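Local coordinates for protein metallophosphoesterase (Sphaerobacter thermophilus, PDB 3RQZ) that probably acts as a zinc-dependent phosphatase of the calcineurin-like metallophosphoesterase superfamily, with two zinc ions bound in its active site, at residues Thr143-Gly149 / Gly182-Pro188; Tyr220-Gln226 / Val239-Ala243; Gly40-Arg46 / Trp88-Gln94. One frame throughout, in Å; residues are numbered along the deposited sequence. Where two conformers were deposited one is given.

How the contacts relate
Three loops close one after another along the chain, and none nests in or crosses another. Contact 3 comes first: it brings G40-R46, the turn leading into helix 45-55, against W88-Q94 at the end of helix 85-92. Contact 1 follows, pairing strand 145-147 with strand 184-188 inside one sheet. Contact 2 closes the shortest loop, where helix 222-232 and helix 236-244 double back on each other near the C terminus. Contacts 2 and 3 adjoin, T225 CG2 lying 3.9 Å from P43 CD, so the terminal hairpin packs on the earlier turn. Contact 1 lies across the chain's centre, about 29 Å from each of the others between centres.

Contact 1: residues Thr143-Gly149 / Gly182-Pro188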
loop_
_atom_site.group_PDB
_atom_site.type_symbol
_atom_site.label_atom_id
_atom_site.label_comp_id
_atom_site.label_asym_id
_atom_site.label_seq_id
_atom_site.Cartn_x
_atom_site.Cartn_y
_atom_site.Cartn_z
ATOM N N THR A 143 -9.714 -9.479 -15.133
ATOM C CA THR A 143 -9.848 -8.131 -15.641
ATOM C C THR A 143 -8.532 -7.792 -16.372
ATOM O O THR A 143 -7.538 -8.476 -16.187
ATOM C CB THR A 143 -10.052 -7.144 -14.489
ATOM O OG1 THR A 143 -9.058 -7.388 -13.479
ATOM C CG2 THR A 143 -11.435 -7.320 -13.875
ATOM N N PRO A 144 -8.527 -6.736 -17.194
ATOM C CA PRO A 144 -7.277 -6.309 -17.808
ATOM C C PRO A 144 -6.197 -5.981 -16.781
ATOM O O PRO A 144 -5.035 -6.284 -17.016
ATOM C CB PRO A 144 -7.690 -5.050 -18.575
ATOM C CG PRO A 144 -9.133 -5.255 -18.860
ATOM C CD PRO A 144 -9.655 -5.890 -17.622
ATOM N N LEU A 145 -6.562 -5.419 -15.625
ATOM C CA LEU A 145 -5.535 -4.931 -14.684
ATOM C C LEU A 145 -5.740 -5.507 -13.287
ATOM O O LEU A 145 -6.886 -5.701 -12.878
ATOM C CB LEU A 145 -5.583 -3.398 -14.618
ATOM C CG LEU A 145 -5.443 -2.549 -15.886
ATOM C CD1 LEU A 145 -5.623 -1.106 -15.467
ATOM C CD2 LEU A 145 -4.089 -2.750 -16.591
ATOM N N CYS A 146 -4.637 -5.832 -12.597
ATOM C CA CYS A 146 -4.654 -6.138 -11.142
ATOM C C CYS A 146 -3.649 -5.270 -10.390
ATOM O O CYS A 146 -2.445 -5.240 -10.741
ATOM C CB CYS A 146 -4.341 -7.614 -10.864
ATOM S SG CYS A 146 -4.649 -8.092 -9.115
ATOM N N PHE A 147 -4.142 -4.547 -9.388
ATOM C CA PHE A 147 -3.314 -3.698 -8.538
ATOM C C PHE A 147 -3.047 -4.410 -7.239
ATOM O O PHE A 147 -3.978 -4.934 -6.602
ATOM C CB PHE A 147 -3.990 -2.335 -8.268
ATOM C CG PHE A 147 -4.106 -1.483 -9.503
ATOM C CD1 PHE A 147 -3.003 -0.739 -9.947
ATOM C CD2 PHE A 147 -5.272 -1.499 -10.279
ATOM C CE1 PHE A 147 -3.095 0.046 -11.116
ATOM C CE2 PHE A 147 -5.381 -0.714 -11.433
ATOM C CZ PHE A 147 -4.297 0.056 -11.861
ATOM N N VAL A 148 -1.777 -4.428 -6.855
ATOM C CA VAL A 148 -1.331 -5.126 -5.650
ATOM C C VAL A 148 -0.351 -4.262 -4.847
ATOM O O VAL A 148 0.241 -3.340 -5.402
ATOM C CB VAL A 148 -0.657 -6.489 -6.000
ATOM C CG1 VAL A 148 -1.567 -7.370 -6.858
ATOM C CG2 VAL A 148 0.709 -6.290 -6.717
ATOM N N GLY A 149 -0.181 -4.556 -3.552
ATOM C CA GLY A 149 0.820 -3.874 -2.705
ATOM C C GLY A 149 1.724 -4.892 -2.024
ATOM O O GLY A 149 2.254 -5.813 -2.698
ATOM N N GLY A 182 -2.698 -5.708 -23.533
ATOM C CA GLY A 182 -2.242 -6.760 -22.640
ATOM C C GLY A 182 -2.663 -6.489 -21.212
ATOM O O GLY A 182 -3.060 -5.374 -20.834
ATOM N N ARG A 183 -2.543 -7.512 -20.399
ATOM C CA ARG A 183 -2.957 -7.429 -19.022
ATOM C C ARG A 183 -1.720 -7.152 -18.164
ATOM O O ARG A 183 -0.620 -7.548 -18.547
ATOM C CB ARG A 183 -3.595 -8.749 -18.656
ATOM C CG ARG A 183 -4.695 -9.154 -19.632
ATOM C CD ARG A 183 -5.129 -10.577 -19.334
ATOM N NE ARG A 183 -5.784 -10.583 -18.067
ATOM C CZ ARG A 183 -5.700 -11.531 -17.142
ATOM N NH1 ARG A 183 -4.970 -12.632 -17.306
ATOM N NH2 ARG A 183 -6.379 -11.345 -16.036
ATOM N N TYR A 184 -1.909 -6.479 -17.021
ATOM C CA TYR A 184 -0.795 -6.023 -16.168
ATOM C C TYR A 184 -1.063 -6.301 -14.703
ATOM O O TYR A 184 -2.218 -6.203 -14.261
ATOM C CB TYR A 184 -0.579 -4.504 -16.307
ATOM C CG TYR A 184 0.209 -4.130 -17.530
ATOM C CD1 TYR A 184 1.598 -4.143 -17.512
ATOM C CD2 TYR A 184 -0.441 -3.789 -18.727
ATOM C CE1 TYR A 184 2.332 -3.815 -18.675
ATOM C CE2 TYR A 184 0.274 -3.482 -19.866
ATOM C CZ TYR A 184 1.655 -3.483 -19.819
ATOM O OH TYR A 184 2.360 -3.159 -20.944
ATOM N N ILE A 185 0.006 -6.592 -13.950
ATOM C CA ILE A 185 -0.034 -6.570 -12.473
ATOM C C ILE A 185 0.839 -5.366 -12.139
ATOM O O ILE A 185 1.934 -5.258 -12.677
ATOM C CB ILE A 185 0.521 -7.892 -11.854
ATOM C CG1 ILE A 185 -0.435 -9.072 -12.106
ATOM C CG2 ILE A 185 0.797 -7.734 -10.347
ATOM C CD1 ILE A 185 0.116 -10.445 -11.637
ATOM N N ILE A 186 0.343 -4.464 -11.288
ATOM C CA ILE A 186 0.936 -3.151 -11.025
ATOM C C ILE A 186 0.920 -2.906 -9.532
ATOM O O ILE A 186 -0.117 -3.101 -8.906
ATOM C CB ILE A 186 0.061 -1.999 -11.669
ATOM C CG1 ILE A 186 -0.074 -2.144 -13.195
ATOM C CG2 ILE A 186 0.591 -0.598 -11.301
ATOM C CD1 ILE A 186 1.195 -2.058 -13.885
ATOM N N ASN A 187 2.064 -2.466 -8.974
ATOM C CA ASN A 187 2.232 -2.174 -7.547
ATOM C C ASN A 187 2.679 -0.707 -7.418
ATOM O O ASN A 187 3.669 -0.296 -8.038
ATOM C CB ASN A 187 3.293 -3.149 -6.931
ATOM C CG ASN A 187 3.349 -3.113 -5.408
ATOM O OD1 ASN A 187 3.224 -2.042 -4.779
ATOM N ND2 ASN A 187 3.601 -4.288 -4.796
ATOM N N PRO A 188 1.924 0.114 -6.661
ATOM C CA PRO A 188 2.303 1.520 -6.480
ATOM C C PRO A 188 3.461 1.750 -5.492
ATOM O O PRO A 188 3.848 2.910 -5.265
ATOM C CB PRO A 188 1.019 2.134 -5.921
ATOM C CG PRO A 188 0.455 1.004 -5.058
ATOM C CD PRO A 188 0.665 -0.204 -5.960
#
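L145-F147 runs parallel to Y184-I186 in adjacent strands, the segment axes 4.8 Å apart at their closest and inclined by 27°. The chain 143-149 offers P144 O and C146 O to Y184 N and I186 N, while C146 N and V148 N bind Y184 O and I186 O, in the alternating ladder of a parallel pair; the tightest rung is I186 N to C146 O, 2.9 Å. On one face F147 and I186 run alongside each other in the same direction, with F147 CD1 3.7 Å from I186 CB and the neighbouring CE1 against I186 CG2. Next to them L145 CD2 reaches Y184 CB. C146 and I185 project to the other face, where V148 CG2 meets I185 CG2 at 3.9 Å and the two side chains cross at a slant. At the start of the pair, R183 turns its guanidinium edge to T143 O: NH2 bonds it at 3.1 Å, close to the guanidinium plane, and NE adds a weak second bond. The bend at CG-CD (chi3 68°) brings the group back to this carbonyl. NH2 also binds F141 O and NH1 forms a salt bridge with E159, so the guanidinium is held from several directions. At the far end N187, with CG anti to the backbone N (chi1 -169°), lays its amide carbon 3.1 Å from V148 O, and OD1 accepts G189 N. F147 and L145 both pack on F206 of strand 201-207 in the other sheet. The pair lies within one of the two mixed sheets that pack together in the calcineurin-like phosphoesterase fold, and strand 145-147 runs on through V148 and G149 to the zinc ligand H150, with H152 two residues later.

Contact 2: residues Tyr220-Gln226 / Val239-Ala243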
loop_
_atom_site.group_PDB
_atom_site.type_symbol
_atom_site.label_atom_id
_atom_site.label_comp_id
_atom_site.label_asym_id
_atom_site.label_seq_id
_atom_site.Cartn_x
_atom_site.Cartn_y
_atom_site.Cartn_z
ATOM N N TYR A 220 9.603 13.187 2.040
ATOM C CA TYR A 220 8.759 13.637 3.141
ATOM C C TYR A 220 9.666 13.819 4.342
ATOM O O TYR A 220 10.840 13.458 4.274
ATOM C CB TYR A 220 7.609 12.650 3.421
ATOM C CG TYR A 220 8.038 11.315 4.018
ATOM C CD1 TYR A 220 8.420 10.254 3.205
ATOM C CD2 TYR A 220 8.047 11.117 5.415
ATOM C CE1 TYR A 220 8.800 9.007 3.757
ATOM C CE2 TYR A 220 8.435 9.876 5.977
ATOM C CZ TYR A 220 8.807 8.840 5.145
ATOM O OH TYR A 220 9.179 7.644 5.706
ATOM N N ARG A 221 9.151 14.400 5.420
ATOM C CA ARG A 221 10.010 14.690 6.555
ATOM C C ARG A 221 10.160 13.453 7.440
ATOM O O ARG A 221 9.465 13.305 8.446
ATOM C CB ARG A 221 9.506 15.912 7.328
ATOM C CG ARG A 221 9.678 17.241 6.570
ATOM C CD ARG A 221 9.340 18.471 7.456
ATOM N NE ARG A 221 7.929 18.492 7.873
ATOM C CZ ARG A 221 6.910 18.853 7.086
ATOM N NH1 ARG A 221 7.139 19.244 5.836
ATOM N NH2 ARG A 221 5.655 18.824 7.539
ATOM N N ILE A 222 11.085 12.575 7.051
ATOM C CA ILE A 222 11.369 11.336 7.770
ATOM C C ILE A 222 11.711 11.604 9.236
ATOM O O ILE A 222 11.257 10.872 10.113
ATOM C CB ILE A 222 12.531 10.543 7.092
ATOM C CG1 ILE A 222 12.094 10.022 5.717
ATOM C CG2 ILE A 222 12.991 9.366 7.971
ATOM C CD1 ILE A 222 13.269 9.573 4.857
ATOM N N ALA A 223 12.479 12.670 9.488
ATOM C CA ALA A 223 12.841 13.085 10.847
ATOM C C ALA A 223 11.615 13.240 11.743
ATOM O O ALA A 223 11.665 12.911 12.932
ATOM C CB ALA A 223 13.631 14.399 10.825
ATOM N N ASP A 224 10.519 13.735 11.170
ATOM C CA ASP A 224 9.306 14.001 11.962
ATOM C C ASP A 224 8.600 12.685 12.339
ATOM O O ASP A 224 8.171 12.500 13.487
ATOM C CB ASP A 224 8.330 14.915 11.203
ATOM C CG ASP A 224 8.830 16.353 11.061
ATOM O OD1 ASP A 224 9.931 16.692 11.550
ATOM O OD2 ASP A 224 8.089 17.150 10.434
ATOM N N THR A 225 8.484 11.770 11.379
ATOM C CA THR A 225 7.926 10.444 11.667
ATOM C C THR A 225 8.829 9.737 12.690
ATOM O O THR A 225 8.349 9.135 13.653
ATOM C CB THR A 225 7.788 9.611 10.393
ATOM O OG1 THR A 225 6.751 10.175 9.591
ATOM C CG2 THR A 225 7.433 8.159 10.705
ATOM N N GLN A 226 10.138 9.821 12.468
ATOM C CA GLN A 226 11.108 9.234 13.384
ATOM C C GLN A 226 10.966 9.805 14.806
ATOM O O GLN A 226 10.931 9.044 15.767
ATOM C CB GLN A 226 12.526 9.393 12.845
ATOM C CG GLN A 226 12.841 8.469 11.655
ATOM C CD GLN A 226 14.302 8.614 11.248
ATOM O OE1 GLN A 226 14.830 9.718 11.271
ATOM N NE2 GLN A 226 14.953 7.507 10.890
ATOM N N VAL A 239 12.654 2.545 13.502
ATOM C CA VAL A 239 12.857 3.982 13.340
ATOM C C VAL A 239 13.923 4.230 12.259
ATOM O O VAL A 239 13.719 5.034 11.360
ATOM C CB VAL A 239 13.216 4.671 14.678
ATOM C CG1 VAL A 239 13.481 6.165 14.469
ATOM C CG2 VAL A 239 12.091 4.475 15.692
ATOM N N THR A 240 15.033 3.502 12.361
ATOM C CA THR A 240 16.174 3.659 11.456
ATOM C C THR A 240 15.887 3.272 10.003
ATOM O O THR A 240 16.296 3.982 9.082
ATOM C CB THR A 240 17.393 2.851 11.940
ATOM O OG1 THR A 240 17.912 3.435 13.144
ATOM C CG2 THR A 240 18.481 2.844 10.857
ATOM N N ARG A 241 15.202 2.147 9.798
ATOM C CA ARG A 241 14.842 1.664 8.437
ATOM C C ARG A 241 14.335 2.721 7.485
ATOM O O ARG A 241 14.640 2.672 6.285
ATOM C CB ARG A 241 13.695 0.672 8.468
ATOM C CG ARG A 241 13.844 -0.545 9.272
ATOM C CD ARG A 241 12.441 -1.178 9.281
ATOM N NE ARG A 241 12.064 -1.633 7.949
ATOM C CZ ARG A 241 11.706 -2.883 7.656
ATOM N NH1 ARG A 241 11.670 -3.808 8.611
ATOM N NH2 ARG A 241 11.381 -3.213 6.407
ATOM N N LEU A 242 13.522 3.632 8.016
ATOM C CA LEU A 242 12.868 4.677 7.237
ATOM C C LEU A 242 13.820 5.622 6.548
ATOM O O LEU A 242 13.514 6.116 5.471
ATOM C CB LEU A 242 11.917 5.510 8.113
ATOM C CG LEU A 242 10.612 4.934 8.632
ATOM C CD1 LEU A 242 9.873 6.084 9.303
ATOM C CD2 LEU A 242 9.736 4.279 7.547
ATOM N N ALA A 243 14.959 5.895 7.167
ATOM C CA ALA A 243 15.967 6.753 6.546
ATOM C C ALA A 243 16.655 6.035 5.400
ATOM O O ALA A 243 17.104 6.678 4.451
ATOM C CB ALA A 243 17.014 7.214 7.573
HETATM O O HOH W 1 10.971 6.280 4.353
#
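Y220 OH, lying 3.9 Å from L242 CD2, is a polar atom gripped twice: it donates to a water at 2.6 Å and receives a hydrogen bond from N15 ND2. The same water donates to L242 O at 2.8 Å, so the phenol is tied to the second helix through solvent as well as through the leucine methyls. Over one face of the Y220 ring, offset toward its rim, sits I222 CG1. Farther out on that isoleucine, CD1 comes 3.5 Å from L242 O, and CG2 rests against L242 CB. The helix segments 222-226 and 239-243 form an antiparallel helical hairpin, their axes 9.6 Å apart and 172° between their directions, and L242 points toward the first helix and packs on I222 and T225. Its CD1 presses on T225 CG2 at 3.5 Å, tighter than usual for two carbons, the side chains meeting at about a right angle; T225 OG1 is hydrogen-bonded to N15. Nearer the connection between the helices, Q226 stretches out its chain (chi2 -176°) and gives NE2 to V239 O at 2.8 Å. The bond is fairly straight at the hydrogen, yet the donor stands above the carbonyl plane while the oxygen lies close to the amide plane. Q226 CB and CG also lean on V239 CG1, at 3.7 Å. Replacing Q226 by an alanine is likely to leave V239 O without this side-chain donor and to remove the CG methylene that packs on V239 CG1.

Contact 3: residues Gly40-Arg46 / Trp88-Gln94; sequences GYGPRPR and WTTMQLQ
G40 meets T89 at the start of the turn: its N lies 3.7 Å from T89 CG2 and donates at 3.0 Å to a water. That water also hydrogen-bonds T89 OG1 and donates a hydrogen bond to G42 O at 2.8 Å, so a single molecule ties both ends of the G40-G42 bend to the helix. T89 OG1 has a further bond to A85 O. The backbone angles of G40 would jam a side chain against the preceding carbonyl oxygen. Y41 turns its CB away from helix 85-92, and its ring meets those of H13, a zinc ligand, and H65. Beyond it, G42 O and P43 O border the six-membered part of the W88 indole: G42 O approaches CZ3 obliquely at 3.5 Å, whereas P43 O lies at the ring edge by CH2. The indole of W88 swings opposite its own backbone N (chi1 177°), which carries its six-membered ring to these carbonyls. P45 carries the apolar centre. Its CD sits 3.9 Å from W88 CZ3, the two side chains roughly perpendicular, its CG touches Q92 CB at 3.7 Å, and its CB faces L93 CD2. R46 follows with a chain bent at chi3 (-64°), which curls the guanidinium back over the helix end; NH1 bonds Q92 O at 2.9 Å, nearly straight, on a lone pair in the carbonyl plane, and the oxygen lies in the guanidinium plane. Q94 OE1 adds a contact with R46 CD at 3.6 Å. Q92 O lies near the C-terminal end of helix 85-92, where the helix dipole would probably favour the positive R46, so the contact joins proline packing, a bridging water and a charged group bound to a main-chain carbonyl.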
loop_
_atom_site.group_PDB
_atom_site.type_symbol
_atom_site.label_atom_id
_atom_site.label_comp_id
_atom_site.label_asym_id
_atom_site.label_seq_id
_atom_site.Cartn_x
_atom_site.Cartn_y
_atom_site.Cartn_z
ATOM N N GLY A 40 0.298 -0.352 11.434
ATOM C CA GLY A 40 1.453 -1.222 11.674
ATOM C C GLY A 40 2.735 -0.455 11.438
ATOM O O GLY A 40 2.813 0.336 10.481
ATOM N N TYR A 41 3.728 -0.656 12.305
ATOM C CA TYR A 41 5.051 -0.006 12.189
ATOM C C TYR A 41 5.087 1.484 12.560
ATOM O O TYR A 41 5.880 1.884 13.402
ATOM C CB TYR A 41 5.661 -0.162 10.772
ATOM C CG TYR A 41 5.837 -1.569 10.271
ATOM C CD1 TYR A 41 6.443 -2.537 11.060
ATOM C CD2 TYR A 41 5.386 -1.934 9.001
ATOM C CE1 TYR A 41 6.611 -3.828 10.604
ATOM C CE2 TYR A 41 5.555 -3.233 8.521
ATOM C CZ TYR A 41 6.165 -4.169 9.334
ATOM O OH TYR A 41 6.347 -5.455 8.902
ATOM N N GLY A 42 4.246 2.305 11.932
ATOM C CA GLY A 42 4.329 3.762 12.109
ATOM C C GLY A 42 3.625 4.314 13.349
ATOM O O GLY A 42 2.881 3.599 14.016
ATOM N N PRO A 43 3.873 5.600 13.668
ATOM C CA PRO A 43 3.408 6.247 14.901
ATOM C C PRO A 43 1.995 6.818 14.896
ATOM O O PRO A 43 1.533 7.290 15.938
ATOM C CB PRO A 43 4.410 7.410 15.067
ATOM C CG PRO A 43 4.687 7.809 13.642
ATOM C CD PRO A 43 4.659 6.526 12.825
ATOM N N ARG A 44 1.310 6.792 13.754
ATOM C CA ARG A 44 0.012 7.475 13.673
ATOM C C ARG A 44 -1.079 6.594 13.080
ATOM O O ARG A 44 -1.702 6.971 12.077
ATOM C CB ARG A 44 0.127 8.815 12.895
ATOM C CG ARG A 44 0.964 9.937 13.586
ATOM C CD ARG A 44 0.316 10.461 14.879
ATOM N NE ARG A 44 1.116 11.496 15.565
ATOM C CZ ARG A 44 1.974 11.270 16.553
ATOM N NH1 ARG A 44 2.200 10.026 16.968
ATOM N NH2 ARG A 44 2.637 12.294 17.112
ATOM N N PRO A 45 -1.329 5.415 13.686
ATOM C CA PRO A 45 -2.358 4.544 13.081
ATOM C C PRO A 45 -3.772 5.123 13.079
ATOM O O PRO A 45 -4.484 4.959 12.069
ATOM C CB PRO A 45 -2.272 3.245 13.908
ATOM C CG PRO A 45 -1.596 3.689 15.224
ATOM C CD PRO A 45 -0.650 4.769 14.823
ATOM N N ARG A 46 -4.195 5.808 14.152
ATOM C CA ARG A 46 -5.564 6.339 14.171
ATOM C C ARG A 46 -5.767 7.352 13.060
ATOM O O ARG A 46 -6.753 7.299 12.321
ATOM C CB ARG A 46 -5.889 6.992 15.514
ATOM C CG ARG A 46 -6.043 5.986 16.631
ATOM C CD ARG A 46 -6.645 6.654 17.896
ATOM N NE ARG A 46 -5.730 7.669 18.408
ATOM C CZ ARG A 46 -4.753 7.438 19.289
ATOM N NH1 ARG A 46 -4.576 6.221 19.802
ATOM N NH2 ARG A 46 -3.956 8.431 19.680
ATOM N N TRP A 88 1.377 -2.652 20.409
ATOM C CA TRP A 88 1.190 -1.209 20.597
ATOM C C TRP A 88 0.173 -0.682 19.571
ATOM O O TRP A 88 -0.722 0.076 19.916
ATOM C CB TRP A 88 2.513 -0.470 20.411
ATOM C CG TRP A 88 2.390 1.031 20.527
ATOM C CD1 TRP A 88 2.505 1.770 21.677
ATOM C CD2 TRP A 88 2.137 1.969 19.470
ATOM N NE1 TRP A 88 2.341 3.109 21.404
ATOM C CE2 TRP A 88 2.120 3.262 20.056
ATOM C CE3 TRP A 88 1.953 1.850 18.081
ATOM C CZ2 TRP A 88 1.899 4.425 19.306
ATOM C CZ3 TRP A 88 1.743 3.012 17.324
ATOM C CH2 TRP A 88 1.723 4.286 17.945
ATOM N N THR A 89 0.330 -1.066 18.309
ATOM C CA THR A 89 -0.579 -0.609 17.266
ATOM C C THR A 89 -2.055 -0.957 17.598
ATOM O O THR A 89 -2.934 -0.083 17.498
ATOM C CB THR A 89 -0.183 -1.130 15.853
ATOM O OG1 THR A 89 1.108 -0.605 15.496
ATOM C CG2 THR A 89 -1.240 -0.691 14.770
ATOM N N THR A 90 -2.289 -2.215 17.979
ATOM C CA THR A 90 -3.613 -2.703 18.331
ATOM C C THR A 90 -4.235 -1.825 19.414
ATOM O O THR A 90 -5.390 -1.417 19.297
ATOM C CB THR A 90 -3.569 -4.182 18.841
ATOM O OG1 THR A 90 -2.719 -4.964 17.996
ATOM C CG2 THR A 90 -4.951 -4.777 18.843
HETATM N N MSE A 91 -3.448 -1.522 20.450
HETATM C CA MSE A 91 -3.892 -0.694 21.590
HETATM C C MSE A 91 -4.212 0.764 21.225
HETATM O O MSE A 91 -4.855 1.454 21.998
HETATM C CB MSE A 91 -2.883 -0.744 22.766
HETATM C CG MSE A 91 -2.771 -2.106 23.452
HETATM SE SE MSE A 91 -4.475 -3.054 23.744
HETATM C CE MSE A 91 -5.173 -1.981 25.209
ATOM N N GLN A 92 -3.759 1.240 20.062
ATOM C CA GLN A 92 -4.060 2.599 19.627
ATOM C C GLN A 92 -5.458 2.716 19.017
ATOM O O GLN A 92 -6.045 3.785 19.027
ATOM C CB GLN A 92 -3.023 3.101 18.617
ATOM C CG GLN A 92 -1.543 2.993 19.078
ATOM C CD GLN A 92 -1.312 3.436 20.501
ATOM O OE1 GLN A 92 -0.883 2.639 21.364
ATOM N NE2 GLN A 92 -1.610 4.701 20.775
ATOM N N LEU A 93 -5.973 1.612 18.491
ATOM C CA LEU A 93 -7.208 1.620 17.730
ATOM C C LEU A 93 -8.440 1.686 18.642
ATOM O O LEU A 93 -8.566 0.930 19.614
ATOM C CB LEU A 93 -7.259 0.405 16.802
ATOM C CG LEU A 93 -6.067 0.276 15.855
ATOM C CD1 LEU A 93 -6.232 -0.974 14.956
ATOM C CD2 LEU A 93 -5.827 1.560 15.015
ATOM N N GLN A 94 -9.318 2.634 18.352
ATOM C CA GLN A 94 -10.580 2.766 19.092
ATOM C C GLN A 94 -11.726 2.103 18.301
ATOM O O GLN A 94 -11.483 1.611 17.191
ATOM C CB GLN A 94 -10.822 4.243 19.349
ATOM C CG GLN A 94 -9.723 4.831 20.224
ATOM C CD GLN A 94 -9.794 6.329 20.300
ATOM O OE1 GLN A 94 -9.935 7.007 19.272
ATOM N NE2 GLN A 94 -9.704 6.866 21.521
HETATM O O HOH W 2 1.052 1.506 13.643
#